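Local coordinates for protein salicylaldehyde dehydrogenase NahF (Pseudomonas putida, PDB 4JZ6) that probably catalyses the NAD+-dependent oxidation of salicylaldehyde to salicylate, a step in naphthalene degradation, at residues A[271-276]-A[443-448]; A[291-296]-A[302-307]. All coordinates share one frame; numbering follows the deposited sequence.

How the interactions relate
From the N-terminal side, the chain first runs along 271-276, the beginning of a beta-alpha-beta unit, then climbs helix 282-294 and turns back through 302-307 into strand 306-310. Interaction 2 (291-296 with 302-307) closes this turn, a loop of only five residues. Interaction 1 (271-276 with 443-448) closes a far longer excursion of 166 residues that contains all of interaction 2. The two contacts meet where 271-276 lies beside 302-307: S272 O is 2.8 Å from E305 N, a probable hydrogen bond. Together they tie the helix end, the central parallel strands and the sheet's 447-450 edge, which the second subunit extends.

Interaction 1: A[271-276]-A[443-448]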
loop_
_atom_site.group_PDB
_atom_site.type_symbol
_atom_site.label_atom_id
_atom_site.label_comp_id
_atom_site.label_asym_id
_atom_site.label_seq_id
_atom_site.Cartn_x
_atom_site.Cartn_y
_atom_site.Cartn_z
ATOM N N LYS A 271 6.147 17.375 10.111
ATOM C CA LYS A 271 6.465 18.325 11.167
ATOM C C LYS A 271 7.862 17.925 11.623
ATOM O O LYS A 271 8.107 17.663 12.800
ATOM C CB LYS A 271 5.455 18.218 12.309
ATOM C CG LYS A 271 5.573 19.295 13.378
ATOM C CD LYS A 271 5.091 20.638 12.887
ATOM C CE LYS A 271 5.441 21.746 13.864
ATOM N NZ LYS A 271 4.868 23.040 13.430
ATOM N N SER A 272 8.770 17.862 10.655
ATOM C CA SER A 272 10.090 17.274 10.844
ATOM C C SER A 272 10.944 17.974 11.899
ATOM O O SER A 272 11.233 19.167 11.787
ATOM C CB SER A 272 10.815 17.228 9.505
ATOM O OG SER A 272 10.149 16.335 8.630
ATOM N N PRO A 273 11.353 17.219 12.933
ATOM C CA PRO A 273 12.070 17.783 14.079
ATOM C C PRO A 273 13.584 17.625 13.980
ATOM O O PRO A 273 14.078 16.655 13.400
ATOM C CB PRO A 273 11.556 16.930 15.239
ATOM C CG PRO A 273 11.356 15.570 14.611
ATOM C CD PRO A 273 11.011 15.801 13.150
ATOM N N LEU A 274 14.312 18.582 14.544
ATOM C CA LEU A 274 15.732 18.397 14.790
ATOM C C LEU A 274 15.919 18.197 16.290
ATOM O O LEU A 274 15.654 19.104 17.089
ATOM C CB LEU A 274 16.540 19.596 14.297
ATOM C CG LEU A 274 18.049 19.377 14.134
ATOM C CD1 LEU A 274 18.311 18.427 12.980
ATOM C CD2 LEU A 274 18.795 20.680 13.928
ATOM N N ILE A 275 16.349 17.000 16.677
ATOM C CA ILE A 275 16.590 16.707 18.085
ATOM C C ILE A 275 18.016 17.086 18.487
ATOM O O ILE A 275 18.995 16.513 17.993
ATOM C CB ILE A 275 16.353 15.225 18.408
ATOM C CG1 ILE A 275 14.937 14.809 17.997
ATOM C CG2 ILE A 275 16.592 14.968 19.884
ATOM C CD1 ILE A 275 14.633 13.347 18.211
ATOM N N VAL A 276 18.120 18.062 19.384
ATOM C CA VAL A 276 19.408 18.531 19.870
ATOM C C VAL A 276 19.583 18.089 21.315
ATOM O O VAL A 276 19.033 18.705 22.220
ATOM C CB VAL A 276 19.500 20.063 19.780
ATOM C CG1 VAL A 276 20.893 20.538 20.109
ATOM C CG2 VAL A 276 19.098 20.529 18.396
ATOM N N ILE A 443 12.508 6.694 17.262
ATOM C CA ILE A 443 11.554 7.666 16.716
ATOM C C ILE A 443 10.859 7.177 15.441
ATOM O O ILE A 443 11.442 6.436 14.643
ATOM C CB ILE A 443 12.192 9.060 16.476
ATOM C CG1 ILE A 443 13.357 8.969 15.493
ATOM C CG2 ILE A 443 12.649 9.675 17.796
ATOM C CD1 ILE A 443 14.094 10.273 15.317
ATOM N N GLU A 444 9.610 7.603 15.266
ATOM C CA GLU A 444 8.738 7.086 14.210
ATOM C C GLU A 444 8.792 7.926 12.929
ATOM O O GLU A 444 7.848 8.648 12.596
ATOM C CB GLU A 444 7.304 6.974 14.742
ATOM C CG GLU A 444 7.146 5.915 15.833
ATOM C CD GLU A 444 5.997 6.198 16.789
ATOM O OE1 GLU A 444 5.534 7.355 16.862
ATOM O OE2 GLU A 444 5.559 5.257 17.483
ATOM N N TYR A 445 9.910 7.828 12.216
ATOM C CA TYR A 445 10.158 8.686 11.060
ATOM C C TYR A 445 10.696 7.904 9.866
ATOM O O TYR A 445 11.480 6.965 10.023
ATOM C CB TYR A 445 11.096 9.844 11.447
ATOM C CG TYR A 445 10.401 10.844 12.345
ATOM C CD1 TYR A 445 9.860 12.016 11.824
ATOM C CD2 TYR A 445 10.242 10.596 13.705
ATOM C CE1 TYR A 445 9.196 12.914 12.638
ATOM C CE2 TYR A 445 9.582 11.487 14.524
ATOM C CZ TYR A 445 9.063 12.645 13.988
ATOM O OH TYR A 445 8.406 13.538 14.803
ATOM N N GLY A 446 10.248 8.280 8.674
ATOM C CA GLY A 446 10.713 7.641 7.460
ATOM C C GLY A 446 12.183 7.915 7.211
ATOM O O GLY A 446 12.880 7.086 6.627
ATOM N N CYS A 447 12.650 9.083 7.646
ATOM C CA CYS A 447 14.053 9.458 7.498
ATOM C C CYS A 447 14.630 9.964 8.818
ATOM O O CYS A 447 14.079 10.887 9.431
ATOM C CB CYS A 447 14.200 10.539 6.433
ATOM S SG CYS A 447 13.313 10.188 4.905
ATOM N N VAL A 448 15.735 9.358 9.253
ATOM C CA VAL A 448 16.442 9.790 10.459
ATOM C C VAL A 448 17.898 10.116 10.121
ATOM O O VAL A 448 18.606 9.296 9.532
ATOM C CB VAL A 448 16.401 8.709 11.560
ATOM C CG1 VAL A 448 17.244 9.123 12.746
ATOM C CG2 VAL A 448 14.972 8.454 11.991
HETATM O O HOH W 1 8.255 16.099 15.149
HETATM O O HOH W 2 6.611 14.777 12.278
#
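Apolar packing carries the direct contact, with P273 set against Y445 and I275 against I443. The proline ring and the phenol approach from opposite directions. CD of P273 lies 3.4 Å from CE1 of Y445, obliquely to the aromatic ring, while CG of P273 reaches 3.6 Å from the Y445 hydroxyl oxygen OH. With CG anti to its carbonyl carbon (chi1 -71°), the tyrosine is directed at strand 273-276 and its phenol carried past the proline. The second pair is looser and meets tip to tip, CD1 of I275 standing 4.2 Å from CG2 of I443. The I275 chain is extended beyond CG1 (chi2 177°), which brings its terminal methyl forward; A417 of helix 410-418 packs against both isoleucines.

Polar contacts across the pair run through water. One water donates to O of K271 (2.8 Å) and to OH of Y445 (2.6 Å), bridging backbone to phenol. A second water makes weaker links to K271 N and to the same hydroxyl. The phenol also hydrogen-bonds to A417 O, so a buried oxygen is held by protein and solvent together. A phenylalanine in place of Y445 would keep the ring against P273 but would probably leave A417 O and the bridging waters without their phenol partner.

No hydrogen bond joins the two segments directly, because strand 425-429 runs between strands 273-276 and 447-450 in the sheet. Strand 447-450 is outermost in the chain's own sheet, and its C447 and V448 pair in parallel with a strand of the second subunit, continuing the sheet across the dimer interface. The chemistry is therefore that of packing over an intervening strand: hydrocarbon fills the junction, while one tyrosine hydroxyl supplies its polar link through ordered water.

Interaction 2: A[291-296]-A[302-307]; sequences FGSFLF and MSTERL. With NK (salicylaldehyde), chain B.
T304 turns OG1 anti to its carbonyl carbon (chi1 -48°), laying the hydroxyl oxygen 3.2 Å from CA of G292, and S293 uses the same kind of first torsion to bring OG within 3.5 Å of CB of T304. The glycine makes this fit possible, since a CB on G292 would run into T304 OG1. The threonine hydroxyl is hydrogen-bonded to T454 OG1, outside the two segments, and S293 OG is bonded back to A289 O within its own helix.

The backbone supplies the direct link. N of T304 donates to O of G292 at 2.9 Å in a nearly straight bond (164°), but it approaches from above the carbonyl plane, 64° out of it, and CA of S303 adds a C-H···O contact to the same oxygen. A water also donates to G292 O; it reaches L295 O at 2.9 Å and lies 2.7 Å from S303 OG, which additionally bonds to I300 N. Another water lies within hydrogen-bonding distance of the S293 and T304 carbonyl oxygens, though it has more acceptors in reach than protons to give.

The contact thus joins the C-terminal end of helix 282-294 to the approach to strand 306-310, within a beta-alpha-beta crossover. Its short connection includes I300 and C301 of the salicylaldehyde pocket. M302 continues that lining: its N makes a weak hydrogen bond to OAH of the ligand at 3.4 Å, and its CE lies 3.6 Å from ring carbon CAG.

Taken together, a carbonyl at the helix end finds its main partner in the T304 N-H of the returning chain, with a water beside it. This joins the base of the pocket loop chiefly by a main-chain bond, while from this side the ligand meets a weak backbone hydrogen bond and the terminal methyl of M302.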
loop_
_atom_site.group_PDB
_atom_site.type_symbol
_atom_site.label_atom_id
_atom_site.label_comp_id
_atom_site.label_asym_id
_atom_site.label_seq_id
_atom_site.Cartn_x
_atom_site.Cartn_y
_atom_site.Cartn_z
ATOM N N PHE A 291 19.813 25.649 8.021
ATOM C CA PHE A 291 19.612 25.137 6.674
ATOM C C PHE A 291 18.245 24.483 6.492
ATOM O O PHE A 291 17.495 24.839 5.577
ATOM C CB PHE A 291 20.717 24.142 6.321
ATOM C CG PHE A 291 20.489 23.416 5.027
ATOM C CD1 PHE A 291 20.654 24.061 3.814
ATOM C CD2 PHE A 291 20.128 22.081 5.026
ATOM C CE1 PHE A 291 20.448 23.393 2.625
ATOM C CE2 PHE A 291 19.923 21.405 3.842
ATOM C CZ PHE A 291 20.081 22.061 2.640
ATOM N N GLY A 292 17.935 23.522 7.358
ATOM C CA GLY A 292 16.707 22.753 7.245
ATOM C C GLY A 292 15.465 23.588 7.488
ATOM O O GLY A 292 14.402 23.305 6.945
ATOM N N SER A 293 15.602 24.630 8.301
ATOM C CA SER A 293 14.462 25.468 8.641
ATOM C C SER A 293 14.082 26.433 7.525
ATOM O O SER A 293 12.896 26.657 7.268
ATOM C CB SER A 293 14.737 26.257 9.920
ATOM O OG SER A 293 14.815 25.385 11.032
ATOM N N PHE A 294 15.081 26.995 6.853
ATOM C CA PHE A 294 14.817 28.136 5.992
ATOM C C PHE A 294 15.155 27.970 4.520
ATOM O O PHE A 294 15.046 28.923 3.746
ATOM C CB PHE A 294 15.494 29.371 6.564
ATOM C CG PHE A 294 15.050 29.692 7.945
ATOM C CD1 PHE A 294 13.738 30.069 8.188
ATOM C CD2 PHE A 294 15.930 29.600 9.006
ATOM C CE1 PHE A 294 13.311 30.360 9.467
ATOM C CE2 PHE A 294 15.514 29.889 10.287
ATOM C CZ PHE A 294 14.199 30.270 10.523
ATOM N N LEU A 295 15.558 26.771 4.123
ATOM C CA LEU A 295 15.735 26.509 2.710
ATOM C C LEU A 295 14.366 26.628 2.038
ATOM O O LEU A 295 13.382 26.073 2.537
ATOM C CB LEU A 295 16.346 25.128 2.495
ATOM C CG LEU A 295 16.485 24.652 1.050
ATOM C CD1 LEU A 295 17.309 25.624 0.239
ATOM C CD2 LEU A 295 17.118 23.285 1.035
ATOM N N PHE A 296 14.308 27.375 0.931
ATOM C CA PHE A 296 13.063 27.609 0.186
ATOM C C PHE A 296 11.932 28.108 1.093
ATOM O O PHE A 296 10.772 27.719 0.936
ATOM C CB PHE A 296 12.643 26.350 -0.594
ATOM C CG PHE A 296 11.483 26.565 -1.534
ATOM C CD1 PHE A 296 11.430 27.680 -2.361
ATOM C CD2 PHE A 296 10.441 25.646 -1.592
ATOM C CE1 PHE A 296 10.359 27.877 -3.219
ATOM C CE2 PHE A 296 9.370 25.839 -2.458
ATOM C CZ PHE A 296 9.334 26.957 -3.273
ATOM N N MET A 302 9.559 18.436 4.312
ATOM C CA MET A 302 10.514 17.989 5.323
ATOM C C MET A 302 11.308 19.127 5.970
ATOM O O MET A 302 12.298 18.867 6.662
ATOM C CB MET A 302 11.478 16.946 4.748
ATOM C CG MET A 302 12.195 17.362 3.465
ATOM S SD MET A 302 13.494 16.191 2.995
ATOM C CE MET A 302 13.815 16.701 1.302
ATOM N N SER A 303 10.887 20.374 5.743
ATOM C CA SER A 303 11.523 21.522 6.390
ATOM C C SER A 303 11.507 21.301 7.882
ATOM O O SER A 303 10.547 20.749 8.416
ATOM C CB SER A 303 10.785 22.826 6.083
ATOM O OG SER A 303 11.066 23.295 4.780
ATOM N N THR A 304 12.572 21.718 8.552
ATOM C CA THR A 304 12.666 21.571 9.993
ATOM C C THR A 304 11.605 22.436 10.663
ATOM O O THR A 304 11.739 23.659 10.716
ATOM C CB THR A 304 14.046 21.997 10.484
ATOM O OG1 THR A 304 15.049 21.384 9.665
ATOM C CG2 THR A 304 14.237 21.585 11.925
ATOM N N GLU A 305 10.543 21.806 11.161
ATOM C CA GLU A 305 9.441 22.550 11.769
ATOM C C GLU A 305 9.519 22.565 13.293
ATOM O O GLU A 305 8.861 23.368 13.946
ATOM C CB GLU A 305 8.093 21.992 11.314
ATOM C CG GLU A 305 7.879 22.048 9.809
ATOM C CD GLU A 305 6.555 22.682 9.426
ATOM O OE1 GLU A 305 5.778 23.033 10.340
ATOM O OE2 GLU A 305 6.295 22.837 8.213
ATOM N N ARG A 306 10.322 21.668 13.854
ATOM C CA ARG A 306 10.544 21.632 15.294
ATOM C C ARG A 306 12.030 21.574 15.599
ATOM O O ARG A 306 12.799 20.923 14.886
ATOM C CB ARG A 306 9.891 20.397 15.915
ATOM C CG ARG A 306 8.393 20.464 16.111
ATOM C CD ARG A 306 7.857 19.057 16.255
ATOM N NE ARG A 306 6.607 18.993 17.002
ATOM C CZ ARG A 306 6.175 17.899 17.627
ATOM N NH1 ARG A 306 6.897 16.784 17.596
ATOM N NH2 ARG A 306 5.027 17.920 18.290
ATOM N N LEU A 307 12.424 22.253 16.669
ATOM C CA LEU A 307 13.742 22.080 17.244
ATOM C C LEU A 307 13.543 21.591 18.674
ATOM O O LEU A 307 13.317 22.403 19.579
ATOM C CB LEU A 307 14.505 23.409 17.259
ATOM C CG LEU A 307 15.054 24.047 15.973
ATOM C CD1 LEU A 307 15.944 23.069 15.227
ATOM C CD2 LEU A 307 13.950 24.570 15.061
HETATM O OAH NK B . 9.091 18.007 0.996
HETATM C CAD NK B . 9.035 18.128 -0.212
HETATM C CAA NK B . 10.184 17.586 -0.968
HETATM C CAC NK B . 10.649 16.289 -0.759
HETATM C CAG NK B . 11.737 15.830 -1.495
HETATM C CAI NK B . 12.362 16.653 -2.413
HETATM C CAE NK B . 11.906 17.942 -2.615
HETATM C CAB NK B . 10.813 18.414 -1.889
HETATM O OAF NK B . 10.321 19.687 -2.054
HETATM O O HOH W 3 13.555 24.228 4.760
HETATM O O HOH W 4 10.810 25.155 8.593
#